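PDB 1YOZ: uncharacterized protein AF_0941 from Archaeoglobus fulgidus, which is of unknown function but folds as an all-helical protein of the AF0941-like family and is found here as an assembly of two copies. Local coordinates for residues Lys21-Ala26 against Lys83-Ser88; Asn7-Arg12 against Lys28-Lys33; Ser41-Ile46 against Tyr65-Tyr70; Glu37-Asp42 against Asn103-Tyr108. All blocks are in the same frame, centred on the assembly; numbering follows the deposited sequence.

Contact 1: residues Lys21-Ala26 against Lys83-Ser88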
# COMPACT_ATOMS: atom_id res chain seq x y z
N LYS B 21 16.83 4.13 8.67
CA LYS B 21 17.56 5.31 8.22
C LYS B 21 17.49 6.46 9.23
O LYS B 21 16.51 6.64 9.98
CB LYS B 21 17.10 5.82 6.84
CG LYS B 21 17.23 4.85 5.68
CD LYS B 21 18.67 4.46 5.39
CE LYS B 21 18.81 3.72 4.06
NZ LYS B 21 20.27 3.69 3.64
N SER B 22 18.54 7.25 9.23
CA SER B 22 18.58 8.44 10.07
C SER B 22 17.39 9.37 9.78
O SER B 22 16.89 9.40 8.67
CB SER B 22 19.89 9.18 9.83
OG SER B 22 19.92 10.35 10.60
N VAL B 23 16.95 10.11 10.80
CA VAL B 23 15.94 11.16 10.63
C VAL B 23 16.52 12.33 9.79
O VAL B 23 15.76 13.06 9.14
CB VAL B 23 15.36 11.64 12.00
CG1 VAL B 23 16.33 12.55 12.71
CG2 VAL B 23 14.06 12.35 11.80
N GLU B 24 17.85 12.45 9.78
CA GLU B 24 18.58 13.35 8.88
C GLU B 24 18.09 13.22 7.43
O GLU B 24 18.24 14.15 6.62
CB GLU B 24 20.07 12.97 8.91
CG GLU B 24 21.09 14.10 9.19
CD GLU B 24 22.55 13.58 9.42
OE1 GLU B 24 23.16 13.93 10.47
OE2 GLU B 24 23.09 12.82 8.56
N GLU B 25 17.52 12.06 7.09
CA GLU B 25 17.14 11.74 5.71
C GLU B 25 15.72 12.19 5.33
O GLU B 25 15.37 12.20 4.14
CB GLU B 25 17.35 10.25 5.42
CG GLU B 25 18.84 9.90 5.39
CD GLU B 25 19.18 8.54 4.76
OE1 GLU B 25 18.35 7.94 4.04
OE2 GLU B 25 20.32 8.08 5.00
N ALA B 26 14.93 12.56 6.34
CA ALA B 26 13.59 13.04 6.13
C ALA B 26 13.58 14.33 5.28
O ALA B 26 12.78 14.45 4.34
CB ALA B 26 12.87 13.27 7.48
N LYS B 83 7.04 14.56 8.84
CA LYS B 83 7.25 15.85 9.52
C LYS B 83 7.05 15.72 11.02
O LYS B 83 7.91 16.10 11.81
CB LYS B 83 6.24 16.86 8.96
CG LYS B 83 6.68 17.55 7.69
CD LYS B 83 5.83 18.79 7.37
CE LYS B 83 6.30 19.99 8.13
NZ LYS B 83 5.76 21.23 7.58
N GLU B 84 5.90 15.16 11.41
CA GLU B 84 5.53 14.99 12.80
C GLU B 84 6.50 14.05 13.47
O GLU B 84 6.86 14.26 14.63
CB GLU B 84 4.06 14.54 12.89
CG GLU B 84 3.66 13.48 13.95
CD GLU B 84 2.49 12.57 13.46
OE1 GLU B 84 2.15 11.56 14.13
OE2 GLU B 84 1.93 12.83 12.36
N PHE B 85 6.95 13.03 12.73
CA PHE B 85 7.97 12.12 13.23
C PHE B 85 9.33 12.78 13.41
O PHE B 85 9.95 12.65 14.46
CB PHE B 85 8.09 10.87 12.32
CG PHE B 85 9.10 9.90 12.79
CD1 PHE B 85 8.74 8.87 13.65
CD2 PHE B 85 10.43 10.02 12.39
CE1 PHE B 85 9.68 7.97 14.10
CE2 PHE B 85 11.38 9.12 12.85
CZ PHE B 85 11.00 8.09 13.71
N ALA B 86 9.79 13.50 12.38
CA ALA B 86 11.08 14.18 12.45
C ALA B 86 11.11 15.28 13.51
O ALA B 86 12.15 15.53 14.11
CB ALA B 86 11.48 14.74 11.10
N GLU B 87 9.97 15.93 13.74
CA GLU B 87 9.88 16.99 14.75
C GLU B 87 10.04 16.43 16.17
O GLU B 87 10.95 16.85 16.88
CB GLU B 87 8.59 17.78 14.61
CG GLU B 87 8.66 19.15 15.27
CD GLU B 87 8.04 19.15 16.65
OE1 GLU B 87 6.80 18.97 16.74
OE2 GLU B 87 8.78 19.36 17.65
N SER B 88 9.17 15.50 16.57
CA SER B 88 9.27 14.86 17.89
C SER B 88 10.73 14.50 18.11
O SER B 88 11.36 14.93 19.10
CB SER B 88 8.39 13.59 17.98
OG SER B 88 9.00 12.46 17.34
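Val-23 meets Ala-86 through a single methyl, and around this pair the loop Lys-21-Ala-26 is drawn against helix 83-88. CG2 of Val-23 lies anti to its own backbone N (the other methyl, CG1, has chi1 77°), which carries it straight onto the helix surface, where it rests 3.6 Å from CB of Ala-86 and equally near that residue's CA. Such closeness is probably helped by the alanine, which has no side chain beyond CB: the CA atoms of Val-23 and Ala-86 stand 6.0 Å apart. On one flank CB of Ala-26 adds a methyl-to-methyl touch with CB of Ala-86 at 4.1 Å; on another, CE2 of the Phe-85 ring stands 4.3 Å from CG2 of Val-23, a looser approach at an oblique angle.

Away from this apolar patch the contact quickly turns polar and open. Ser-22, Glu-24 and Glu-25 of the loop, and Glu-84 and Glu-87 of the helix, are exposed and take no part in the packing. The loop is shaped from within by an ST turn, in which OG of Ser-22 accepts from N of Glu-24 at 3.1 Å.

Residues of the same chain complete the packing: Phe-91 and Ile-93, from the loop after helix 75-88, lie against Val-23 and Ala-86, while Ile-16 of helix 8-18 touches Phe-85, so the loop leading into helix 26-29 is held beside the end of helix 75-88.

Contact 2: residues Asn7-Arg12 against Lys28-Lys33; sequences NSFLDR and KLLDQK
Leu-29 reaches between Phe-9 and Arg-12, and nearly all of this contact is apolar packing about its branched end. CG lies anti to the backbone N (chi1 -177°), sending both methyls toward helix 8-12. CD1 takes the central place, 3.6 Å from CD1 of Phe-9 and 3.7 Å from CB of Arg-12, while CD2 sits 3.8 Å from the same arginine CB. Arg-12 contributes its hydrocarbon portion, and its chain then leads away from the leucine. The phenylalanine ring is met obliquely by Leu-29; CD2 of Leu-30 instead comes to the ring's edge, 4.0 Å from CZ. Replacing Leu-29 with an alanine would probably open a gap between the Phe-9 ring and the aliphatic base of Arg-12, leaving the ring less firmly held on that side.

Polar atoms play a smaller part across the interface. O of Leu-29 lies in the plane of the Phe-9 ring at its edge, 3.8 Å from CE1.

Capping bonds shape both segments. OD1 of Asn-7 accepts from N of Leu-10 at 3.0 Å along a nearly straight N-H line (174°), although the donor stands well above the carbonyl plane. Asp-31 performs the same office for the following helix, its OD2 accepting from N of Asn-34.

Ile-35, Leu-75 and Leu-82 close in around the aromatic and leucine side chains, as in the core of a helical bundle, where side chains from several helices share one buried apolar cluster.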
# COMPACT_ATOMS: atom_id res chain seq x y z
N ASN B 7 6.81 1.37 -4.61
CA ASN B 7 6.54 2.70 -4.13
C ASN B 7 7.70 3.09 -3.23
O ASN B 7 7.76 2.69 -2.06
CB ASN B 7 5.19 2.76 -3.34
CG ASN B 7 4.81 4.15 -2.94
OD1 ASN B 7 5.65 5.03 -2.86
ND2 ASN B 7 3.53 4.33 -2.58
N SER B 8 8.63 3.84 -3.83
CA SER B 8 9.87 4.24 -3.21
C SER B 8 9.63 5.22 -2.08
O SER B 8 10.29 5.12 -1.06
CB SER B 8 10.79 4.86 -4.27
OG SER B 8 11.22 3.82 -5.16
N PHE B 9 8.66 6.12 -2.25
CA PHE B 9 8.39 7.09 -1.19
C PHE B 9 7.90 6.39 0.06
O PHE B 9 8.41 6.64 1.20
CB PHE B 9 7.39 8.17 -1.61
CG PHE B 9 7.15 9.20 -0.55
CD1 PHE B 9 7.98 10.31 -0.43
CD2 PHE B 9 6.09 9.05 0.35
CE1 PHE B 9 7.78 11.25 0.58
CE2 PHE B 9 5.88 9.97 1.37
CZ PHE B 9 6.72 11.08 1.48
N LEU B 10 6.93 5.51 -0.14
CA LEU B 10 6.37 4.72 0.97
C LEU B 10 7.44 3.92 1.71
O LEU B 10 7.52 3.97 2.93
CB LEU B 10 5.22 3.82 0.48
CG LEU B 10 4.58 2.91 1.54
CD1 LEU B 10 3.80 3.68 2.57
CD2 LEU B 10 3.75 1.91 0.81
N ASP B 11 8.32 3.25 0.98
CA ASP B 11 9.36 2.48 1.64
C ASP B 11 10.36 3.36 2.39
O ASP B 11 10.75 3.04 3.51
CB ASP B 11 10.12 1.58 0.66
CG ASP B 11 9.30 0.40 0.15
OD1 ASP B 11 8.48 -0.22 0.88
OD2 ASP B 11 9.49 0.09 -1.02
N ARG B 12 10.84 4.43 1.74
CA ARG B 12 11.81 5.32 2.42
C ARG B 12 11.19 5.94 3.66
O ARG B 12 11.83 6.02 4.69
CB ARG B 12 12.30 6.45 1.52
CG ARG B 12 13.45 6.04 0.61
CD ARG B 12 13.57 6.92 -0.63
NE ARG B 12 13.73 6.04 -1.78
CZ ARG B 12 14.88 5.71 -2.35
NH1 ARG B 12 16.04 6.22 -1.93
NH2 ARG B 12 14.86 4.87 -3.39
N LYS B 28 15.55 15.36 2.93
CA LYS B 28 15.68 15.10 1.49
C LYS B 28 14.46 14.39 0.92
O LYS B 28 14.00 14.70 -0.20
CB LYS B 28 16.94 14.28 1.18
CG LYS B 28 16.90 13.62 -0.21
CD LYS B 28 18.23 12.99 -0.58
CE LYS B 28 18.16 12.21 -1.88
NZ LYS B 28 19.41 11.38 -2.06
N LEU B 29 13.93 13.45 1.69
CA LEU B 29 12.75 12.73 1.25
C LEU B 29 11.54 13.67 1.01
O LEU B 29 10.77 13.46 0.07
CB LEU B 29 12.41 11.57 2.21
CG LEU B 29 11.23 10.65 1.86
CD1 LEU B 29 11.39 9.91 0.55
CD2 LEU B 29 11.02 9.68 3.00
N LEU B 30 11.43 14.74 1.81
CA LEU B 30 10.25 15.60 1.84
C LEU B 30 10.37 16.87 1.02
O LEU B 30 9.53 17.78 1.13
CB LEU B 30 9.92 15.96 3.27
CG LEU B 30 9.55 14.78 4.16
CD1 LEU B 30 9.40 15.24 5.62
CD2 LEU B 30 8.33 14.07 3.68
N ASP B 31 11.42 16.93 0.21
CA ASP B 31 11.55 17.91 -0.87
C ASP B 31 10.61 17.51 -1.99
O ASP B 31 10.79 16.47 -2.60
CB ASP B 31 12.99 17.97 -1.37
CG ASP B 31 13.17 19.00 -2.47
OD1 ASP B 31 13.58 20.14 -2.19
OD2 ASP B 31 12.86 18.68 -3.62
N GLN B 32 9.57 18.33 -2.24
CA GLN B 32 8.53 17.97 -3.23
C GLN B 32 9.05 17.75 -4.64
O GLN B 32 8.49 16.93 -5.38
CB GLN B 32 7.33 18.93 -3.23
CG GLN B 32 7.64 20.40 -3.56
CD GLN B 32 6.36 21.23 -3.74
OE1 GLN B 32 5.27 20.90 -3.20
NE2 GLN B 32 6.48 22.31 -4.51
N LYS B 33 10.11 18.43 -5.02
CA LYS B 33 10.77 18.10 -6.28
C LYS B 33 11.31 16.68 -6.26
O LYS B 33 11.16 15.93 -7.24
CB LYS B 33 11.92 19.08 -6.62
CG LYS B 33 12.45 18.97 -8.07
CD LYS B 33 11.37 19.33 -9.16
CE LYS B 33 10.62 18.10 -9.76
NZ LYS B 33 9.39 18.52 -10.57

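Contact 3: residues Ser41-Ile46 against Tyr65-Tyr70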
# COMPACT_ATOMS: atom_id res chain seq x y z
N SER B 41 10.54 8.00 -11.32
CA SER B 41 11.44 6.86 -11.43
C SER B 41 10.76 5.54 -11.17
O SER B 41 11.13 4.54 -11.78
CB SER B 41 12.69 6.97 -10.54
OG SER B 41 12.37 7.50 -9.27
N ASP B 42 9.81 5.52 -10.22
CA ASP B 42 9.00 4.33 -9.96
C ASP B 42 8.21 3.89 -11.17
O ASP B 42 8.20 2.70 -11.50
CB ASP B 42 8.02 4.58 -8.80
CG ASP B 42 8.69 4.49 -7.43
OD1 ASP B 42 9.92 4.14 -7.35
OD2 ASP B 42 7.98 4.75 -6.44
N CYS B 43 7.52 4.83 -11.83
CA CYS B 43 6.75 4.46 -13.05
C CYS B 43 7.66 3.78 -14.06
O CYS B 43 7.28 2.78 -14.68
CB CYS B 43 6.17 5.70 -13.68
SG CYS B 43 4.75 6.32 -12.70
N GLU B 44 8.85 4.35 -14.23
CA GLU B 44 9.83 3.78 -15.18
C GLU B 44 10.26 2.41 -14.75
O GLU B 44 10.31 1.52 -15.57
CB GLU B 44 11.04 4.68 -15.38
CG GLU B 44 12.12 4.00 -16.32
CD GLU B 44 13.29 4.91 -16.56
OE1 GLU B 44 13.96 5.27 -15.54
OE2 GLU B 44 13.52 5.26 -17.75
N GLU B 45 10.58 2.20 -13.46
CA GLU B 45 10.95 0.83 -13.01
C GLU B 45 9.82 -0.16 -13.31
O GLU B 45 10.04 -1.29 -13.84
CB GLU B 45 11.29 0.78 -11.50
CG GLU B 45 11.72 -0.58 -11.08
CD GLU B 45 12.35 -0.68 -9.67
OE1 GLU B 45 12.41 0.34 -8.92
OE2 GLU B 45 12.78 -1.81 -9.32
N ILE B 46 8.59 0.27 -12.98
CA ILE B 46 7.40 -0.56 -13.18
C ILE B 46 7.20 -0.88 -14.68
O ILE B 46 7.02 -2.05 -15.11
CB ILE B 46 6.13 0.18 -12.63
CG1 ILE B 46 6.23 0.33 -11.09
CG2 ILE B 46 4.83 -0.55 -13.03
CD1 ILE B 46 5.40 1.47 -10.51
N TYR B 65 -2.42 1.33 -10.35
CA TYR B 65 -3.66 1.69 -9.61
C TYR B 65 -3.37 2.01 -8.14
O TYR B 65 -3.79 3.04 -7.61
CB TYR B 65 -4.66 0.57 -9.72
CG TYR B 65 -5.98 0.96 -9.08
CD1 TYR B 65 -6.87 1.84 -9.74
CD2 TYR B 65 -6.36 0.43 -7.87
CE1 TYR B 65 -8.13 2.20 -9.12
CE2 TYR B 65 -7.61 0.77 -7.26
CZ TYR B 65 -8.47 1.64 -7.88
OH TYR B 65 -9.66 1.90 -7.26
N LEU B 66 -2.60 1.16 -7.49
CA LEU B 66 -2.26 1.43 -6.10
C LEU B 66 -1.39 2.68 -5.97
O LEU B 66 -1.51 3.44 -5.00
CB LEU B 66 -1.54 0.21 -5.46
CG LEU B 66 -2.25 -1.15 -5.25
CD1 LEU B 66 -1.41 -2.14 -4.45
CD2 LEU B 66 -3.52 -0.87 -4.53
N LEU B 67 -0.50 2.89 -6.92
CA LEU B 67 0.43 4.01 -6.84
C LEU B 67 -0.33 5.33 -7.07
O LEU B 67 -0.15 6.31 -6.36
CB LEU B 67 1.58 3.81 -7.87
CG LEU B 67 2.82 4.68 -7.66
CD1 LEU B 67 3.61 4.23 -6.45
CD2 LEU B 67 3.71 4.74 -8.91
N LYS B 68 -1.20 5.32 -8.07
CA LYS B 68 -2.09 6.48 -8.33
C LYS B 68 -2.99 6.78 -7.14
O LYS B 68 -2.99 7.89 -6.59
CB LYS B 68 -2.91 6.20 -9.62
CG LYS B 68 -3.98 7.25 -9.90
CD LYS B 68 -5.05 6.69 -10.88
CE LYS B 68 -4.74 7.23 -12.25
NZ LYS B 68 -5.58 6.57 -13.32
N THR B 69 -3.72 5.77 -6.66
CA THR B 69 -4.50 5.94 -5.40
C THR B 69 -3.68 6.30 -4.16
O THR B 69 -4.15 7.06 -3.30
CB THR B 69 -5.54 4.75 -5.19
OG1 THR B 69 -4.86 3.51 -5.13
CG2 THR B 69 -6.40 4.65 -6.38
N TYR B 70 -2.43 5.83 -4.06
CA TYR B 70 -1.54 6.28 -2.97
C TYR B 70 -1.30 7.75 -3.10
O TYR B 70 -1.36 8.48 -2.10
CB TYR B 70 -0.16 5.57 -3.01
CG TYR B 70 0.76 6.04 -1.90
CD1 TYR B 70 0.76 5.42 -0.64
CD2 TYR B 70 1.66 7.10 -2.09
CE1 TYR B 70 1.62 5.84 0.38
CE2 TYR B 70 2.50 7.52 -1.04
CZ TYR B 70 2.47 6.88 0.17
OH TYR B 70 3.26 7.30 1.21
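Leu-67 supplies the greatest share of the buried surface here, and a single methyl, CD2, makes every touch with helix 41-46. With chi1 at -164° the side chain swings away from its own backbone N, and its branched end reaches across to the other helix. There CD2 meets CD1 of Ile-46 at 4.0 Å, the two side chains meeting at a slant, and CB of Asp-42 at 4.3 Å, one helical turn earlier. SG of Cys-43 also stands 4.2 Å from that methyl.

The two helices run antiparallel, their short axes inclined at 170° and 11.9 Å apart at closest approach. With this wide spacing, one leucine bridges the distance in a pairing of the helical bundle. Ile-109 of helix 99-113 packs on both Cys-43 and Leu-67, and Phe-64, about one turn before Leu-67 on the same helix 57-73, packs on Cys-43 and Ile-46.

Asp-42 joins this apolar group through its CB alone. Its carboxylate is buried, and OD1 is hydrogen-bonded to OG of Ser-8, tying the polar end to helix 8-18. Ile-46 is flanked by Val-60 and Asn-63 of helix 57-73.

Contact 4: residues Glu37-Asp42 against Asn103-Tyr108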
# COMPACT_ATOMS: atom_id res chain seq x y z
N GLU B 37 10.15 13.41 -8.68
CA GLU B 37 11.12 12.57 -9.41
C GLU B 37 11.13 11.10 -8.98
O GLU B 37 11.27 10.20 -9.81
CB GLU B 37 12.53 13.21 -9.40
CG GLU B 37 13.56 12.40 -10.18
CD GLU B 37 15.00 12.93 -9.94
OE1 GLU B 37 15.16 14.19 -9.84
OE2 GLU B 37 15.96 12.09 -9.85
N MET B 38 10.90 10.84 -7.68
CA MET B 38 10.82 9.49 -7.13
C MET B 38 9.66 8.71 -7.75
O MET B 38 9.85 7.60 -8.17
CB MET B 38 10.58 9.55 -5.60
CG MET B 38 11.42 8.61 -4.77
SD MET B 38 11.13 8.78 -3.02
CE MET B 38 11.55 10.43 -2.77
N PHE B 39 8.45 9.29 -7.77
CA PHE B 39 7.34 8.63 -8.46
C PHE B 39 7.58 8.49 -9.96
O PHE B 39 7.18 7.49 -10.54
CB PHE B 39 5.98 9.32 -8.18
CG PHE B 39 5.49 9.10 -6.78
CD1 PHE B 39 4.77 7.95 -6.45
CD2 PHE B 39 5.77 10.02 -5.79
CE1 PHE B 39 4.31 7.73 -5.16
CE2 PHE B 39 5.30 9.82 -4.47
CZ PHE B 39 4.60 8.67 -4.16
N ARG B 40 8.19 9.50 -10.60
CA ARG B 40 8.57 9.31 -12.03
C ARG B 40 9.51 8.10 -12.18
O ARG B 40 9.31 7.28 -13.10
CB ARG B 40 9.29 10.53 -12.65
CG ARG B 40 8.46 11.74 -12.90
CD ARG B 40 9.33 12.85 -13.57
NE ARG B 40 8.68 14.15 -13.36
CZ ARG B 40 9.09 15.11 -12.53
NH1 ARG B 40 10.20 14.96 -11.81
NH2 ARG B 40 8.41 16.24 -12.45
N SER B 41 10.54 8.00 -11.32
CA SER B 41 11.44 6.86 -11.43
C SER B 41 10.76 5.54 -11.17
O SER B 41 11.13 4.54 -11.78
CB SER B 41 12.69 6.97 -10.54
OG SER B 41 12.37 7.50 -9.27
N ASP B 42 9.81 5.52 -10.22
CA ASP B 42 9.00 4.33 -9.96
C ASP B 42 8.21 3.89 -11.17
O ASP B 42 8.20 2.70 -11.50
CB ASP B 42 8.02 4.58 -8.80
CG ASP B 42 8.69 4.49 -7.43
OD1 ASP B 42 9.92 4.14 -7.35
OD2 ASP B 42 7.98 4.75 -6.44
N ASN B 103 -1.55 16.76 -7.26
CA ASN B 103 -2.33 16.61 -8.50
C ASN B 103 -1.47 16.28 -9.70
O ASN B 103 -1.85 15.43 -10.49
CB ASN B 103 -3.26 17.82 -8.79
CG ASN B 103 -4.16 18.16 -7.61
OD1 ASN B 103 -4.34 17.35 -6.72
ND2 ASN B 103 -4.71 19.38 -7.60
N GLU B 104 -0.33 16.96 -9.86
CA GLU B 104 0.49 16.73 -11.06
C GLU B 104 1.15 15.34 -11.06
O GLU B 104 1.36 14.79 -12.11
CB GLU B 104 1.59 17.77 -11.22
CG GLU B 104 1.11 19.14 -11.71
CD GLU B 104 1.96 20.28 -11.15
OE1 GLU B 104 3.17 20.06 -10.88
OE2 GLU B 104 1.40 21.40 -10.98
N ILE B 105 1.51 14.83 -9.88
CA ILE B 105 2.09 13.45 -9.77
C ILE B 105 1.02 12.42 -10.19
O ILE B 105 1.27 11.56 -11.02
CB ILE B 105 2.60 13.18 -8.34
CG1 ILE B 105 3.81 14.07 -7.98
CG2 ILE B 105 3.05 11.75 -8.18
CD1 ILE B 105 4.10 14.13 -6.45
N ALA B 106 -0.19 12.55 -9.63
CA ALA B 106 -1.31 11.62 -9.97
C ALA B 106 -1.54 11.63 -11.44
O ALA B 106 -1.69 10.58 -12.10
CB ALA B 106 -2.59 12.03 -9.26
N LEU B 107 -1.63 12.85 -11.98
CA LEU B 107 -1.88 13.05 -13.38
C LEU B 107 -0.75 12.45 -14.22
O LEU B 107 -0.99 11.84 -15.26
CB LEU B 107 -2.09 14.56 -13.67
CG LEU B 107 -3.51 15.11 -13.43
CD1 LEU B 107 -3.54 16.66 -13.65
CD2 LEU B 107 -4.57 14.41 -14.29
N TYR B 108 0.50 12.63 -13.79
CA TYR B 108 1.65 11.98 -14.46
C TYR B 108 1.53 10.44 -14.49
O TYR B 108 1.82 9.79 -15.50
CB TYR B 108 3.00 12.39 -13.80
CG TYR B 108 4.21 11.78 -14.45
CD1 TYR B 108 4.98 12.51 -15.38
CD2 TYR B 108 4.60 10.46 -14.17
CE1 TYR B 108 6.07 11.94 -16.00
CE2 TYR B 108 5.70 9.89 -14.77
CZ TYR B 108 6.46 10.63 -15.69
OH TYR B 108 7.57 10.04 -16.31
O HOH W 1 8.65 7.75 -15.71
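Arg-40 lays the start of its side chain across the Tyr-108 ring. CB is near the phenol end, 4.1 Å from OH of Tyr-108. CG then comes over one ring face, displaced toward the rim, in a CH-pi contact: it is 3.6 Å from CZ and 3.9 Å from the ring centroid. From there the chain runs extended to NE, CD passing 4.2 Å from CE1 of Tyr-108. The guanidinium, its plane 84° from that of the ring, ends with CZ of Arg-40 6.0 Å from the Tyr-108 centroid, too long for more than a weak cation-pi attraction; it makes its cation-pi contact with Phe-36.

A water ties the same two residues together, donating to O of Arg-40 and lying 2.6 Å from OH of Tyr-108, in the plane of the ring. A leucine in place of Tyr-108 would probably leave this water without its phenol partner and the arginine CG without an aromatic face to rest on.

Deeper in, CG2 of Ile-105 packs 3.8 Å from CB of Phe-39, beside Leu-67 and Val-71 of helix 57-73. The contact is side-chain packing of helix 32-51 on helix 99-113 in an all-helical fold, with Phe-39 and Ile-105 buried and the Arg-40/Tyr-108 pair partly exposed.

From the N terminus, helix 8-18 opens contact 2, which closes a short loop where helix 26-29 gives way to helix 32-51. Within that loop lies segment 21-26, whose partner on helix 75-88 comes much later, so contacts 1 and 2 cross; they touch where Leu-30 meets Lys-83. Helix 32-51 then launches contacts 3 and 4 from overlapping segments: contact 3 closes early on helix 57-73, contact 4 late on helix 99-113, crossing contact 1. Contact 3 falls wholly within the span bridged by contact 1, yet the two lie on opposite sides of the chain's centre. Helix 32-51 thus links contacts 2, 3 and 4.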